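Local structure of C-glycoside 3-oxidase (Microbacterium trichothecenolyticum, 7DVE) at residues A187-D192 with W332-D337. The protein uses FAD to oxidise the C3 hydroxyl of the sugar in C-glycosides such as isoorientin and mangiferin, passing the electrons to oxygen. Residues are numbered along the deposited sequence; the frame is centred on the assembly and turned at random.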
loop_
_atom_site.group_PDB
_atom_site.type_symbol
_atom_site.label_atom_id
_atom_site.label_comp_id
_atom_site.label_asym_id
_atom_site.label_seq_id
_atom_site.Cartn_x
_atom_site.Cartn_y
_atom_site.Cartn_z
ATOM N N ALA A 187 -0.965 -22.836 -22.414
ATOM C CA ALA A 187 -1.557 -22.223 -23.594
ATOM C C ALA A 187 -3.043 -21.964 -23.391
ATOM O O ALA A 187 -3.730 -21.518 -24.314
ATOM C CB ALA A 187 -1.335 -23.111 -24.819
ATOM N N HIS A 188 -3.547 -22.239 -22.188
ATOM C CA HIS A 188 -4.954 -22.056 -21.864
ATOM C C HIS A 188 -5.266 -20.686 -21.271
ATOM O O HIS A 188 -6.448 -20.349 -21.134
ATOM C CB HIS A 188 -5.413 -23.151 -20.890
ATOM N N ARG A 189 -4.254 -19.893 -20.920
ATOM C CA ARG A 189 -4.482 -18.569 -20.355
ATOM C C ARG A 189 -4.686 -17.543 -21.469
ATOM O O ARG A 189 -4.099 -17.654 -22.548
ATOM C CB ARG A 189 -3.305 -18.166 -19.457
ATOM C CG ARG A 189 -3.013 -19.162 -18.328
ATOM C CD ARG A 189 -1.573 -19.079 -17.801
ATOM N NE ARG A 189 -1.408 -18.032 -16.798
ATOM C CZ ARG A 189 -1.257 -18.236 -15.494
ATOM N NH1 ARG A 189 -1.247 -19.457 -14.975
ATOM N NH2 ARG A 189 -1.117 -17.185 -14.687
ATOM N N ASP A 190 -5.527 -16.542 -21.208
ATOM C CA ASP A 190 -5.738 -15.464 -22.160
ATOM C C ASP A 190 -4.971 -14.207 -21.727
ATOM O O ASP A 190 -4.192 -14.226 -20.764
ATOM C CB ASP A 190 -7.238 -15.201 -22.347
ATOM C CG ASP A 190 -7.984 -14.967 -21.035
ATOM O OD1 ASP A 190 -7.388 -14.380 -20.102
ATOM O OD2 ASP A 190 -9.186 -15.345 -20.969
ATOM N N ALA A 191 -5.216 -13.099 -22.437
ATOM C CA ALA A 191 -4.359 -11.919 -22.334
ATOM C C ALA A 191 -4.257 -11.408 -20.899
ATOM O O ALA A 191 -3.155 -11.173 -20.392
ATOM C CB ALA A 191 -4.874 -10.816 -23.258
ATOM N N ASP A 192 -5.397 -11.217 -20.228
ATOM C CA ASP A 192 -5.379 -10.721 -18.854
ATOM C C ASP A 192 -4.602 -11.625 -17.912
ATOM O O ASP A 192 -4.325 -11.225 -16.770
ATOM C CB ASP A 192 -6.815 -10.562 -18.333
ATOM C CG ASP A 192 -7.485 -9.297 -18.846
ATOM O OD1 ASP A 192 -7.014 -8.190 -18.501
ATOM O OD2 ASP A 192 -8.482 -9.410 -19.604
ATOM N N TRP A 332 5.186 -9.764 -14.255
ATOM C CA TRP A 332 3.949 -10.057 -13.561
ATOM C C TRP A 332 3.428 -11.413 -14.021
ATOM O O TRP A 332 3.260 -11.635 -15.223
ATOM C CB TRP A 332 2.937 -8.957 -13.870
ATOM C CG TRP A 332 1.566 -9.153 -13.322
ATOM C CD1 TRP A 332 1.203 -9.949 -12.271
ATOM C CD2 TRP A 332 0.366 -8.512 -13.780
ATOM N NE1 TRP A 332 -0.145 -9.845 -12.052
ATOM C CE2 TRP A 332 -0.686 -8.977 -12.966
ATOM C CE3 TRP A 332 0.083 -7.597 -14.806
ATOM C CZ2 TRP A 332 -2.000 -8.553 -13.132
ATOM C CZ3 TRP A 332 -1.215 -7.175 -14.981
ATOM C CH2 TRP A 332 -2.249 -7.657 -14.150
ATOM N N VAL A 333 3.192 -12.318 -13.072
ATOM C CA VAL A 333 2.570 -13.612 -13.332
ATOM C C VAL A 333 1.192 -13.564 -12.685
ATOM O O VAL A 333 1.071 -13.753 -11.464
ATOM C CB VAL A 333 3.401 -14.780 -12.782
ATOM C CG1 VAL A 333 2.848 -16.110 -13.330
ATOM C CG2 VAL A 333 4.884 -14.594 -13.113
ATOM N N PRO A 334 0.139 -13.315 -13.465
ATOM C CA PRO A 334 -1.148 -12.925 -12.875
ATOM C C PRO A 334 -1.858 -14.043 -12.131
ATOM O O PRO A 334 -1.777 -15.221 -12.482
ATOM C CB PRO A 334 -1.970 -12.472 -14.087
ATOM C CG PRO A 334 -0.923 -12.041 -15.088
ATOM C CD PRO A 334 0.228 -12.987 -14.898
ATOM N N PHE A 335 -2.543 -13.623 -11.064
ATOM C CA PHE A 335 -3.536 -14.424 -10.361
ATOM C C PHE A 335 -4.657 -14.894 -11.295
ATOM O O PHE A 335 -5.178 -14.120 -12.101
ATOM C CB PHE A 335 -4.117 -13.570 -9.225
ATOM C CG PHE A 335 -5.220 -14.235 -8.440
ATOM C CD1 PHE A 335 -6.540 -14.263 -8.925
ATOM C CD2 PHE A 335 -4.950 -14.814 -7.197
ATOM C CE1 PHE A 335 -7.550 -14.871 -8.191
ATOM C CE2 PHE A 335 -5.965 -15.411 -6.457
ATOM C CZ PHE A 335 -7.267 -15.447 -6.955
ATOM N N THR A 336 -5.044 -16.169 -11.159
ATOM C CA THR A 336 -6.297 -16.702 -11.698
ATOM C C THR A 336 -6.953 -17.597 -10.652
ATOM O O THR A 336 -6.272 -18.190 -9.809
ATOM C CB THR A 336 -6.105 -17.512 -12.992
ATOM O OG1 THR A 336 -5.289 -18.662 -12.733
ATOM C CG2 THR A 336 -5.472 -16.657 -14.098
ATOM N N ASP A 337 -8.286 -17.690 -10.708
ATOM C CA ASP A 337 -9.015 -18.537 -9.765
ATOM C C ASP A 337 -8.426 -19.944 -9.710
ATOM O O ASP A 337 -8.333 -20.550 -8.634
ATOM C CB ASP A 337 -10.497 -18.612 -10.150
ATOM C CG ASP A 337 -11.297 -17.432 -9.637
ATOM O OD1 ASP A 337 -10.705 -16.591 -8.947
ATOM O OD2 ASP A 337 -12.506 -17.331 -9.922
#
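R189 sets out toward P334 and T336 with CG anti to its own carbonyl carbon (chi1 -56°), CD nearly extended beyond it (chi2 157°) and a bend at chi3 (84°) that turns NE out of the line of the methylenes. The guanidinium at its end turns NH2 to the loop that follows strand 330-333. NH2 lies 3.0 Å from the carbonyl O of P334, and that oxygen sits at the edge of the guanidinium, near its plane. Apolar atoms approach the same nitrogen obliquely: V333 CG1 is 4.3 Å from R189 NH2, and T336 CG2 is 4.4 Å from it. The second touch is made three residues further on, where the backbone O of D192 rests against the proline ring, 3.8 Å from P334 CB. P334 is shared between neighbours, since its CG also stands 3.7 Å above one face of the W332 indole, offset toward the rim. E193, next in the chain after D192, accepts a hydrogen bond from R189 NE through its backbone O, and the side chain of T336 also touches E193. Together these contacts lay the loop between helix 176-183 and strand 196-204 against the exit of strand 330-333, which lies between 196-204 and 341-347 in the large antiparallel sheet of this GMC oxidoreductase, V333 being about 14 Å from the FAD by its side chain. With the P334 carbonyl O beside NH2 and the backbone O of E193 bonded to NE, the cationic end of R189 is probably drawn to carbonyl dipoles, with methyl groups of V333 and T336 close by.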